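Local coordinates for protein glycerol dehydratase (Clostridium butyricum, PDB 1R8W) that probably acts as a lyase of the glycyl radical enzyme family, dehydrating glycerol to 3-hydroxypropionaldehyde without coenzyme B12, at residues Pro25-Glu30 and Ser83-Glu88; Arg51-Lys56 and Val208-Glu213. All blocks are in the same frame, centred on the assembly; numbering follows the deposited sequence.

How the contacts relate
Both contacts lie in the N-terminal part of the pyruvate formate lyase-like region, with their centres about 20 Å apart. Contact 1 is buried and joins two loops through backbone hydrogen bonds, polar side chains and two waters. Contact 2 lies farther from the middle of the chain and is only partly buried. It packs one helix along another through small and aliphatic side chains, with no hydrogen bond between its segments. The segments alternate along the chain, and the two contacts meet directly: Glu88 OE1 of contact 1 forms a 2.9 Å salt bridge with Arg51 NH1 of contact 2, tying the 83-88 loop to helix 47-61.

Contact 1 (Pro25-Glu30 and Ser83-Glu88)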
loop_
_atom_site.group_PDB
_atom_site.type_symbol
_atom_site.label_atom_id
_atom_site.label_comp_id
_atom_site.label_asym_id
_atom_site.label_seq_id
_atom_site.Cartn_x
_atom_site.Cartn_y
_atom_site.Cartn_z
ATOM N N PRO A 25 -25.966 16.868 -24.030
ATOM C CA PRO A 25 -24.947 16.350 -23.112
ATOM C C PRO A 25 -24.552 17.347 -22.039
ATOM O O PRO A 25 -24.243 18.501 -22.332
ATOM C CB PRO A 25 -23.791 16.005 -24.047
ATOM C CG PRO A 25 -24.502 15.543 -25.264
ATOM C CD PRO A 25 -25.578 16.601 -25.427
ATOM N N CYS A 26 -24.567 16.902 -20.790
ATOM C CA CYS A 26 -24.201 17.786 -19.699
ATOM C C CYS A 26 -23.441 17.043 -18.622
ATOM O O CYS A 26 -23.420 15.815 -18.592
ATOM C CB CYS A 26 -25.453 18.418 -19.089
ATOM S SG CYS A 26 -26.475 17.268 -18.140
ATOM N N VAL A 27 -22.820 17.809 -17.734
ATOM C CA VAL A 27 -22.066 17.254 -16.626
ATOM C C VAL A 27 -22.918 17.356 -15.359
ATOM O O VAL A 27 -23.231 18.455 -14.907
ATOM C CB VAL A 27 -20.758 18.035 -16.421
ATOM C CG1 VAL A 27 -20.009 17.496 -15.220
ATOM C CG2 VAL A 27 -19.905 17.942 -17.674
ATOM N N GLU A 28 -23.309 16.215 -14.800
ATOM C CA GLU A 28 -24.120 16.220 -13.589
ATOM C C GLU A 28 -23.203 16.072 -12.386
ATOM O O GLU A 28 -22.060 15.646 -12.530
ATOM C CB GLU A 28 -25.170 15.112 -13.654
ATOM C CG GLU A 28 -25.967 15.156 -14.953
ATOM C CD GLU A 28 -27.281 14.406 -14.883
ATOM O OE1 GLU A 28 -27.379 13.440 -14.097
ATOM O OE2 GLU A 28 -28.217 14.774 -15.631
ATOM N N SER A 29 -23.695 16.421 -11.202
ATOM C CA SER A 29 -22.860 16.392 -10.000
ATOM C C SER A 29 -23.159 15.381 -8.894
ATOM O O SER A 29 -22.398 15.279 -7.932
ATOM C CB SER A 29 -22.849 17.786 -9.378
ATOM O OG SER A 29 -24.174 18.193 -9.072
ATOM N N GLU A 30 -24.250 14.644 -9.016
ATOM C CA GLU A 30 -24.614 13.682 -7.985
ATOM C C GLU A 30 -23.505 12.721 -7.544
ATOM O O GLU A 30 -23.156 12.685 -6.363
ATOM C CB GLU A 30 -25.845 12.886 -8.423
ATOM C CG GLU A 30 -27.181 13.624 -8.264
ATOM C CD GLU A 30 -27.308 14.861 -9.140
ATOM O OE1 GLU A 30 -26.927 14.801 -10.329
ATOM O OE2 GLU A 30 -27.807 15.889 -8.640
ATOM N N SER A 83 -22.877 12.989 -18.671
ATOM C CA SER A 83 -21.802 12.413 -17.871
ATOM C C SER A 83 -21.761 12.766 -16.387
ATOM O O SER A 83 -22.047 13.887 -15.973
ATOM C CB SER A 83 -20.452 12.776 -18.501
ATOM O OG SER A 83 -19.372 12.337 -17.694
ATOM N N GLN A 84 -21.373 11.775 -15.598
ATOM C CA GLN A 84 -21.238 11.907 -14.158
ATOM C C GLN A 84 -19.770 12.329 -13.984
ATOM O O GLN A 84 -19.033 12.378 -14.967
ATOM C CB GLN A 84 -21.519 10.537 -13.538
ATOM C CG GLN A 84 -22.258 10.514 -12.218
ATOM C CD GLN A 84 -23.476 11.414 -12.165
ATOM O OE1 GLN A 84 -23.384 12.558 -11.736
ATOM N NE2 GLN A 84 -24.621 10.902 -12.597
ATOM N N VAL A 85 -19.340 12.641 -12.764
ATOM C CA VAL A 85 -17.953 13.061 -12.536
ATOM C C VAL A 85 -17.174 12.076 -11.665
ATOM O O VAL A 85 -17.740 11.458 -10.760
ATOM C CB VAL A 85 -17.903 14.466 -11.892
ATOM C CG1 VAL A 85 -16.490 14.795 -11.450
ATOM C CG2 VAL A 85 -18.389 15.504 -12.889
ATOM N N PHE A 86 -15.876 11.926 -11.940
ATOM C CA PHE A 86 -15.035 10.998 -11.187
ATOM C C PHE A 86 -13.794 11.671 -10.621
ATOM O O PHE A 86 -12.689 11.493 -11.133
ATOM C CB PHE A 86 -14.634 9.817 -12.072
ATOM C CG PHE A 86 -15.805 9.006 -12.558
ATOM C CD1 PHE A 86 -16.713 9.544 -13.465
ATOM C CD2 PHE A 86 -16.017 7.714 -12.090
ATOM C CE1 PHE A 86 -17.807 8.810 -13.894
ATOM C CE2 PHE A 86 -17.109 6.974 -12.515
ATOM C CZ PHE A 86 -18.008 7.523 -13.419
ATOM N N PRO A 87 -13.966 12.421 -9.520
ATOM C CA PRO A 87 -12.947 13.180 -8.783
ATOM C C PRO A 87 -11.757 12.360 -8.325
ATOM O O PRO A 87 -10.656 12.890 -8.197
ATOM C CB PRO A 87 -13.710 13.714 -7.571
ATOM C CG PRO A 87 -15.140 13.616 -7.953
ATOM C CD PRO A 87 -15.209 12.354 -8.734
ATOM N N GLU A 88 -11.990 11.075 -8.059
ATOM C CA GLU A 88 -10.942 10.189 -7.560
ATOM C C GLU A 88 -9.742 9.984 -8.475
ATOM O O GLU A 88 -8.669 9.602 -8.013
ATOM C CB GLU A 88 -11.531 8.822 -7.185
ATOM C CG GLU A 88 -12.082 8.000 -8.352
ATOM C CD GLU A 88 -13.590 8.110 -8.498
ATOM O OE1 GLU A 88 -14.264 7.056 -8.511
ATOM O OE2 GLU A 88 -14.102 9.244 -8.602
HETATM O O HOH W 1 -21.201 13.497 -10.712
HETATM O O HOH W 2 -27.237 12.491 -11.666
#
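Ser83 O takes two approaches from the other loop: Glu28 N donates a hydrogen bond to it, 2.9 Å long and close to straight, and the Val27 CA-H comes in at 3.4 Å from CA to that same Ser83 O. With the bond from Ser83 N to Cys26 O, this makes an isolated parallel beta bridge centred on Val27 and Ser83. It links the loop between helices 11-22 and 30-41 with the loop that precedes helix 92-97.

Beyond the bridge the two chains are joined by side chains and water. Val27 CG1 lies anti to its own backbone N (chi1 177°) and meets Val85 CG2 at 3.5 Å, one methyl against another. Gln84 starts out from its backbone pointing away from the other loop, but a bend at chi2 (46°) carries its amide back over Glu28. There Gln84 OE1 and Glu28 O are both acceptors and cannot bond to each other; water 1 resolves this by donating to both while accepting from Val85 N, and its bond to Gln84 OE1 is 2.6 Å. Gln84 OE1 also takes a weak hydrogen bond from Arg31 N. Water 2 does similar work between charges: it donates to Glu28 OE1 and Glu30 OE1, probably easing the repulsion of the two carboxylates, and accepts a longer bond of 3.2 Å from Gln84 NE2.

The Glu28 carboxylate is turned 59° from the Gln84 amide plane. Its two oxygens also accept from the backbone N atoms of Lys78 and Glu79, and Gln84 NE2 donates to Leu76 O, so the stretch just before Ser83 helps fix both groups. Ser83 OG accepts from Val324 N and donates to Gln84 O at 2.7 Å, in the carbonyl plane on a lone pair.

Contact 2 (Arg51-Lys56 and Val208-Glu213); sequences RALALK and VIISCE
Ile210 touches helix 47-61 with both branches of its side chain. Its CD1 meets Leu53 CD1 at 3.8 Å, the two side chains lying at a slant to each other. Its CG2, anti to the backbone N of Ile210, rests 4.0 Å from Ala52 O and is also touched by the aliphatic part of Lys56 through CD. The small Ala52 faces helix 197-230 directly, and Ser211 OG lies against it, 3.9 Å from Ala52 CB. Leu55 adds to this contact: its CG stands anti to its backbone N (chi1 -178°), which brings CD2 to 4.0 Å from Ser211 OG.

The two short residues permit close approach: Ala52 and Ser211 have their CA atoms 5.5 Å apart, and the helix axes come within 8.5 Å while running almost parallel, at 10°. No hydrogen bond crosses between the segments. The Ser211 hydroxyl is hydrogen-bonded to Ser207 O, a turn earlier in its own helix, and Lys56 NZ pairs with Glu60 OE2 a turn further on, so the polar ends are held within each helix.

Around this parallel helix pair, helix 520-523 covers Leu55 and Ser211 through Phe521. Helix 30-41 packs on Ala54 of helix 47-61, and helix 169-191 lies against Ile209 and Cys212 of helix 197-230.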
loop_
_atom_site.group_PDB
_atom_site.type_symbol
_atom_site.label_atom_id
_atom_site.label_comp_id
_atom_site.label_asym_id
_atom_site.label_seq_id
_atom_site.Cartn_x
_atom_site.Cartn_y
_atom_site.Cartn_z
ATOM N N ARG A 51 -13.355 1.990 -1.385
ATOM C CA ARG A 51 -13.964 1.863 -2.702
ATOM C C ARG A 51 -15.284 1.081 -2.638
ATOM O O ARG A 51 -16.237 1.394 -3.357
ATOM C CB ARG A 51 -12.993 1.172 -3.670
ATOM C CG ARG A 51 -11.753 1.992 -4.023
ATOM C CD ARG A 51 -12.111 3.283 -4.741
ATOM N NE ARG A 51 -13.064 3.040 -5.824
ATOM C CZ ARG A 51 -13.419 3.943 -6.734
ATOM N NH1 ARG A 51 -12.899 5.166 -6.708
ATOM N NH2 ARG A 51 -14.300 3.621 -7.667
ATOM N N ALA A 52 -15.341 0.069 -1.779
ATOM C CA ALA A 52 -16.550 -0.730 -1.648
ATOM C C ALA A 52 -17.643 0.111 -1.004
ATOM O O ALA A 52 -18.770 0.160 -1.490
ATOM C CB ALA A 52 -16.271 -1.964 -0.812
ATOM N N LEU A 53 -17.301 0.777 0.094
ATOM C CA LEU A 53 -18.246 1.624 0.815
ATOM C C LEU A 53 -18.721 2.806 -0.029
ATOM O O LEU A 53 -19.870 3.229 0.080
ATOM C CB LEU A 53 -17.602 2.134 2.109
ATOM C CG LEU A 53 -17.839 1.388 3.431
ATOM C CD1 LEU A 53 -18.333 -0.019 3.198
ATOM C CD2 LEU A 53 -16.550 1.389 4.222
ATOM N N ALA A 54 -17.834 3.338 -0.866
ATOM C CA ALA A 54 -18.176 4.467 -1.726
ATOM C C ALA A 54 -19.198 4.043 -2.776
ATOM O O ALA A 54 -20.145 4.772 -3.061
ATOM C CB ALA A 54 -16.928 5.005 -2.404
ATOM N N LEU A 55 -18.999 2.862 -3.353
ATOM C CA LEU A 55 -19.916 2.357 -4.362
ATOM C C LEU A 55 -21.276 2.142 -3.710
ATOM O O LEU A 55 -22.318 2.412 -4.304
ATOM C CB LEU A 55 -19.390 1.043 -4.945
ATOM C CG LEU A 55 -20.229 0.410 -6.058
ATOM C CD1 LEU A 55 -20.384 1.399 -7.191
ATOM C CD2 LEU A 55 -19.569 -0.855 -6.553
ATOM N N LYS A 56 -21.252 1.656 -2.476
ATOM C CA LYS A 56 -22.469 1.415 -1.720
ATOM C C LYS A 56 -23.226 2.731 -1.530
ATOM O O LYS A 56 -24.418 2.830 -1.837
ATOM C CB LYS A 56 -22.118 0.828 -0.353
ATOM C CG LYS A 56 -23.310 0.612 0.566
ATOM C CD LYS A 56 -22.867 0.056 1.912
ATOM C CE LYS A 56 -24.050 -0.331 2.784
ATOM N NZ LYS A 56 -24.905 0.836 3.127
ATOM N N VAL A 208 -15.917 -7.241 -1.825
ATOM C CA VAL A 208 -16.679 -7.793 -2.933
ATOM C C VAL A 208 -18.127 -7.992 -2.481
ATOM O O VAL A 208 -19.061 -7.626 -3.196
ATOM C CB VAL A 208 -16.080 -9.137 -3.400
ATOM C CG1 VAL A 208 -17.007 -9.819 -4.375
ATOM C CG2 VAL A 208 -14.742 -8.892 -4.061
ATOM N N ILE A 209 -18.301 -8.561 -1.285
ATOM C CA ILE A 209 -19.626 -8.810 -0.722
ATOM C C ILE A 209 -20.427 -7.506 -0.636
ATOM O O ILE A 209 -21.561 -7.425 -1.117
ATOM C CB ILE A 209 -19.537 -9.399 0.711
ATOM C CG1 ILE A 209 -18.686 -10.675 0.727
ATOM C CG2 ILE A 209 -20.947 -9.687 1.235
ATOM C CD1 ILE A 209 -19.330 -11.862 0.067
ATOM N N ILE A 210 -19.837 -6.493 -0.009
ATOM C CA ILE A 210 -20.495 -5.203 0.142
ATOM C C ILE A 210 -20.911 -4.635 -1.206
ATOM O O ILE A 210 -22.021 -4.122 -1.348
ATOM C CB ILE A 210 -19.577 -4.187 0.839
ATOM C CG1 ILE A 210 -19.290 -4.655 2.265
ATOM C CG2 ILE A 210 -20.226 -2.804 0.842
ATOM C CD1 ILE A 210 -18.327 -3.766 3.021
ATOM N N SER A 211 -20.026 -4.731 -2.195
ATOM C CA SER A 211 -20.318 -4.218 -3.531
ATOM C C SER A 211 -21.482 -4.925 -4.224
ATOM O O SER A 211 -22.376 -4.276 -4.766
ATOM C CB SER A 211 -19.072 -4.303 -4.409
ATOM O OG SER A 211 -18.053 -3.474 -3.894
ATOM N N CYS A 212 -21.475 -6.251 -4.218
ATOM C CA CYS A 212 -22.558 -6.986 -4.860
ATOM C C CYS A 212 -23.865 -6.767 -4.121
ATOM O O CYS A 212 -24.945 -6.810 -4.711
ATOM C CB CYS A 212 -22.228 -8.473 -4.919
ATOM S SG CYS A 212 -20.868 -8.825 -6.047
ATOM N N GLU A 213 -23.758 -6.521 -2.822
ATOM C CA GLU A 213 -24.934 -6.277 -2.012
ATOM C C GLU A 213 -25.497 -4.922 -2.416
ATOM O O GLU A 213 -26.706 -4.761 -2.553
ATOM C CB GLU A 213 -24.561 -6.303 -0.529
ATOM C CG GLU A 213 -25.333 -7.348 0.261
ATOM C CD GLU A 213 -24.575 -7.855 1.478
ATOM O OE1 GLU A 213 -24.058 -7.019 2.254
ATOM O OE2 GLU A 213 -24.508 -9.094 1.658
#